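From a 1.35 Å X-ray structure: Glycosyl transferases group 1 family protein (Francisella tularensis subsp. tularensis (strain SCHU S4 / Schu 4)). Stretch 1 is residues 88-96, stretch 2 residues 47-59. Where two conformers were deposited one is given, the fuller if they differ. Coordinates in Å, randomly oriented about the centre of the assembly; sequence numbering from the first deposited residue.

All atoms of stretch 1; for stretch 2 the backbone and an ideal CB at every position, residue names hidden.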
# COMPACT_ATOMS: atom_id res chain seq x y z
N GLY A 88 -19.98 -3.32 5.53
CA GLY A 88 -20.00 -2.57 6.79
C GLY A 88 -18.64 -2.04 7.19
O GLY A 88 -18.39 -1.83 8.38
N LEU A 89 -17.78 -1.76 6.21
CA LEU A 89 -16.40 -1.32 6.47
C LEU A 89 -16.05 0.09 6.03
O LEU A 89 -14.86 0.41 5.86
CB LEU A 89 -15.43 -2.35 5.85
CG LEU A 89 -15.38 -3.68 6.60
CD1 LEU A 89 -14.48 -4.65 5.86
CD2 LEU A 89 -14.90 -3.47 8.03
N ASP A 90 -17.04 0.97 5.88
CA ASP A 90 -16.72 2.33 5.42
C ASP A 90 -15.94 3.18 6.45
O ASP A 90 -15.46 4.24 6.10
CB ASP A 90 -17.98 3.05 4.92
CG ASP A 90 -19.04 3.15 5.96
OD1 ASP A 90 -18.83 2.66 7.09
OD2 ASP A 90 -20.09 3.72 5.65
N LYS A 91 -15.80 2.69 7.68
CA LYS A 91 -14.89 3.33 8.65
C LYS A 91 -13.48 2.82 8.60
O LYS A 91 -12.62 3.32 9.33
CB LYS A 91 -15.40 3.14 10.06
CG LYS A 91 -16.71 3.86 10.28
CD LYS A 91 -17.12 3.92 11.73
CE LYS A 91 -17.43 2.55 12.27
NZ LYS A 91 -18.51 1.87 11.51
N GLN A 92 -13.21 1.82 7.77
CA GLN A 92 -11.89 1.22 7.69
C GLN A 92 -11.31 1.17 6.29
O GLN A 92 -10.17 0.78 6.15
CB GLN A 92 -11.90 -0.19 8.29
CG GLN A 92 -12.02 -0.22 9.80
CD GLN A 92 -11.94 -1.65 10.34
OE1 GLN A 92 -10.84 -2.22 10.49
NE2 GLN A 92 -13.08 -2.23 10.57
N ILE A 93 -12.07 1.51 5.26
CA ILE A 93 -11.59 1.48 3.87
C ILE A 93 -12.02 2.79 3.25
O ILE A 93 -13.20 3.00 3.03
CB ILE A 93 -12.11 0.28 3.08
CG1 ILE A 93 -11.74 -1.00 3.82
CG2 ILE A 93 -11.49 0.28 1.69
CD1 ILE A 93 -12.36 -2.27 3.26
N ILE A 94 -11.04 3.66 2.98
CA ILE A 94 -11.24 5.09 2.64
C ILE A 94 -10.58 5.46 1.31
O ILE A 94 -9.40 5.19 1.11
CB ILE A 94 -10.57 5.99 3.73
CG1 ILE A 94 -10.98 5.60 5.16
CG2 ILE A 94 -10.78 7.47 3.48
CD1 ILE A 94 -12.41 5.91 5.51
N PHE A 95 -11.34 6.09 0.42
CA PHE A 95 -10.80 6.56 -0.85
C PHE A 95 -10.43 8.00 -0.63
O PHE A 95 -11.30 8.84 -0.35
CB PHE A 95 -11.89 6.44 -1.93
CG PHE A 95 -12.14 5.03 -2.34
CD1 PHE A 95 -13.00 4.21 -1.61
CD2 PHE A 95 -11.51 4.51 -3.47
CE1 PHE A 95 -13.20 2.89 -2.00
CE2 PHE A 95 -11.73 3.20 -3.86
CZ PHE A 95 -12.55 2.40 -3.12
N ILE A 96 -9.14 8.30 -0.72
CA ILE A 96 -8.64 9.66 -0.46
C ILE A 96 -8.84 10.55 -1.68
O ILE A 96 -8.74 10.10 -2.81
CB ILE A 96 -7.16 9.57 -0.02
CG1 ILE A 96 -7.06 8.77 1.28
CG2 ILE A 96 -6.53 10.96 0.12
CD1 ILE A 96 -7.78 9.35 2.47
N UNK A 47 -7.18 -5.44 -4.04
CA UNK A 47 -6.85 -4.74 -2.81
C UNK A 47 -8.08 -4.54 -1.93
O UNK A 47 -8.05 -4.85 -0.74
CB UNK A 47 -6.21 -3.39 -3.13
N UNK A 48 -9.16 -4.03 -2.51
CA UNK A 48 -10.38 -3.80 -1.74
C UNK A 48 -10.94 -5.12 -1.18
O UNK A 48 -11.33 -5.18 -0.00
CB UNK A 48 -11.43 -3.11 -2.61
N UNK A 49 -10.98 -6.16 -2.00
CA UNK A 49 -11.48 -7.45 -1.54
C UNK A 49 -10.60 -7.99 -0.42
O UNK A 49 -11.10 -8.49 0.60
CB UNK A 49 -11.54 -8.45 -2.70
N UNK A 50 -9.28 -7.84 -0.55
CA UNK A 50 -8.37 -8.29 0.52
C UNK A 50 -8.60 -7.49 1.81
O UNK A 50 -8.56 -8.05 2.90
CB UNK A 50 -6.91 -8.15 0.07
N UNK A 51 -8.80 -6.18 1.66
CA UNK A 51 -9.02 -5.33 2.81
C UNK A 51 -10.32 -5.68 3.50
O UNK A 51 -10.40 -5.64 4.72
CB UNK A 51 -9.02 -3.86 2.40
N UNK A 52 -11.34 -6.04 2.74
CA UNK A 52 -12.63 -6.41 3.32
C UNK A 52 -12.49 -7.68 4.18
O UNK A 52 -13.03 -7.74 5.28
CB UNK A 52 -13.67 -6.62 2.22
N UNK A 53 -11.76 -8.67 3.69
CA UNK A 53 -11.49 -9.88 4.46
C UNK A 53 -10.65 -9.56 5.70
O UNK A 53 -10.94 -9.96 6.81
CB UNK A 53 -10.78 -10.92 3.59
N UNK A 54 -9.58 -8.79 5.50
CA UNK A 54 -8.61 -8.58 6.56
C UNK A 54 -9.11 -7.68 7.68
O UNK A 54 -8.89 -7.95 8.86
CB UNK A 54 -7.33 -7.99 5.97
N UNK A 55 -9.72 -6.59 7.31
CA UNK A 55 -10.02 -5.56 8.28
C UNK A 55 -11.18 -5.88 9.17
O UNK A 55 -11.33 -5.24 10.22
CB UNK A 55 -10.29 -4.24 7.56
N UNK A 56 -12.02 -6.85 8.80
CA UNK A 56 -13.04 -7.34 9.73
C UNK A 56 -12.35 -7.87 10.98
O UNK A 56 -12.85 -7.74 12.10
CB UNK A 56 -13.90 -8.43 9.08
N UNK A 57 -11.18 -8.46 10.79
CA UNK A 57 -10.40 -9.06 11.86
C UNK A 57 -9.60 -8.07 12.73
O UNK A 57 -9.29 -8.34 13.89
CB UNK A 57 -9.43 -10.08 11.25
N UNK A 58 -9.25 -6.91 12.16
CA UNK A 58 -8.37 -5.95 12.83
C UNK A 58 -8.93 -4.53 12.87
O UNK A 58 -8.62 -3.68 12.01
CB UNK A 58 -7.01 -5.93 12.13
N UNK A 59 -9.75 -4.25 13.89
CA UNK A 59 -10.41 -2.95 13.98
C UNK A 59 -9.53 -1.71 14.02
O UNK A 59 -9.99 -0.65 13.60
CB UNK A 59 -11.28 -2.94 15.24

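Stretch 2 runs as a helix past the loop and strand of stretch 1, the two axes coming within 10.4 Å at 143° between their directions. Leu 89, Gln 92 and Ile 93 point their CA-to-CB bonds toward it, so the visible surface is mostly apolar, with one amide.

At position 47 the CB points sideways and nothing of stretch 1 lies within 5.5 Å of it; the helical backbone disfavours proline and glycine, but the choice is otherwise wide. The residue is Phe 47, with a t rotamer.

Position 48 also points sideways, but its ideal CB lies 5.5 Å from Ile 93 CG2, and the Phe 95 ring is not far beyond. A side chain long enough to cross this gap, such as isoleucine, leucine or methionine, would find apolar partners. Ile 48 crosses it with chi1 and chi2 both m: its CD1 lies 3.5 Å from Ile 93 CG2 and 3.8 Å from Phe 95 CZ, approaching the ring obliquely.

Positions 49 and 50 have nothing of stretch 1 near their CB atoms, and many helix-compatible residues would do. They are Glu 49, directed away, and Ala 50.

At position 51 the CB itself already reaches stretch 1, its ideal form lying 3.8 Å from Ile 93 CD1, so a small residue makes contact without further reach; alanine is an obvious candidate, with glycine leaving the methyl less covered. Ala 51 is found and makes this contact.

At 52 the CB points sideways, 4.2 Å from Leu 89 CD1 and 4.7 Å from Ile 93 CD1. Valine, isoleucine or leucine would suit this apolar border. Ile 52 meets both neighbours: its CG1 is 3.7 Å from Ile 93 CD1 and 4.2 Å from Leu 89 CD1, and its CG2 is 4.1 Å from Leu 89 CD1. Leu 89 CD1 also packs 3.5 Å from Ile 52 O, a carbonyl left without a polar partner.

Positions 53 and 54 face open space, where many helix-compatible side chains would do. Val 53 points away; Thr 54, directed sideways, returns its hydroxyl to the helix, OG1 donating to Ala 50 O at 2.8 Å.

Position 55 points toward stretch 1, its ideal CB 3.6 Å from Gln 92 OE1 and 5.2 Å from Ile 93 CG1. An apolar chain could pass along Ile 93, while a polar one might address the amide. Leu 55 takes the apolar course, placing CD1 3.9 Å from Ile 93 CG1. Its backbone O lies 3.1 Å from Gln 92 OE1 as modelled, although that amide is probably turned over.

At 56 the CB points away, but Leu 89 CD1 is 5.0 Å off, so a long chain could cover it with its aliphatic part. Lys 56 does so, CG lying 4.0 Å from Leu 89 CD1.

Positions 57 and 58 would accept many side chains; they hold Lys 57 and Tyr 58, whose side chain leads away while Tyr 58 O lies 3.1 Å from Gln 92 OE1. At 59 the ideal CB points away, 4.8 Å from Gln 92 OE1; many residues would fit, and phi of -58° allows proline. Pro 59 is found.

Stretch 2 (47-59) FIEAAIVTLKKYP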
# COMPACT_ATOMS: atom_id res chain seq x y z
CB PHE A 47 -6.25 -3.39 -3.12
CG PHE A 47 -5.92 -2.56 -1.91
CD1 PHE A 47 -4.72 -2.73 -1.21
CD2 PHE A 47 -6.80 -1.61 -1.46
CE1 PHE A 47 -4.42 -1.95 -0.13
CE2 PHE A 47 -6.51 -0.83 -0.36
CZ PHE A 47 -5.32 -1.00 0.31
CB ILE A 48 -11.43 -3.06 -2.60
CG1 ILE A 48 -10.94 -1.60 -2.86
CG2 ILE A 48 -12.81 -3.08 -1.95
CD1 ILE A 48 -10.86 -0.72 -1.65
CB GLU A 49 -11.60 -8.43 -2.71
CG GLU A 49 -12.76 -8.05 -3.64
CD GLU A 49 -12.79 -8.83 -4.93
OE1 GLU A 49 -11.78 -9.45 -5.28
OE2 GLU A 49 -13.83 -8.79 -5.60
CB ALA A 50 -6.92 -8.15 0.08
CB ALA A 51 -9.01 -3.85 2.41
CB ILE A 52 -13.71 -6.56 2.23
CG1 ILE A 52 -14.09 -5.17 1.72
CG2 ILE A 52 -14.92 -7.32 2.73
CD1 ILE A 52 -14.96 -5.21 0.49
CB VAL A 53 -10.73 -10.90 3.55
CG1 VAL A 53 -10.09 -12.03 4.33
CG2 VAL A 53 -11.66 -11.43 2.46
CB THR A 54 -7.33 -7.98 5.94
OG1 THR A 54 -6.82 -8.87 4.93
CG2 THR A 54 -6.27 -7.77 6.99
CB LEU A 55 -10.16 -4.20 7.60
CG LEU A 55 -8.87 -3.77 6.92
CD1 LEU A 55 -9.08 -2.43 6.25
CD2 LEU A 55 -7.68 -3.71 7.88
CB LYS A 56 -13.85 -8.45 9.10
CG LYS A 56 -14.85 -8.01 8.05
CD LYS A 56 -15.26 -9.18 7.17
CE LYS A 56 -16.07 -8.76 5.96
NZ LYS A 56 -17.51 -8.61 6.27
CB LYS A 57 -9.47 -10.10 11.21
CG LYS A 57 -8.73 -10.94 12.20
CD LYS A 57 -7.91 -12.04 11.52
CE LYS A 57 -7.12 -12.79 12.57
NZ LYS A 57 -6.14 -13.71 11.92
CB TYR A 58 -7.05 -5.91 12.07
CG TYR A 58 -6.30 -7.21 12.11
CD1 TYR A 58 -5.72 -7.64 13.29
CD2 TYR A 58 -6.16 -7.97 10.98
CE1 TYR A 58 -5.03 -8.83 13.32
CE2 TYR A 58 -5.47 -9.15 11.00
CZ TYR A 58 -4.90 -9.59 12.17
OH TYR A 58 -4.18 -10.78 12.17
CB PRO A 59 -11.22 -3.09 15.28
CG PRO A 59 -11.58 -4.54 15.30
CD PRO A 59 -10.34 -5.22 14.84
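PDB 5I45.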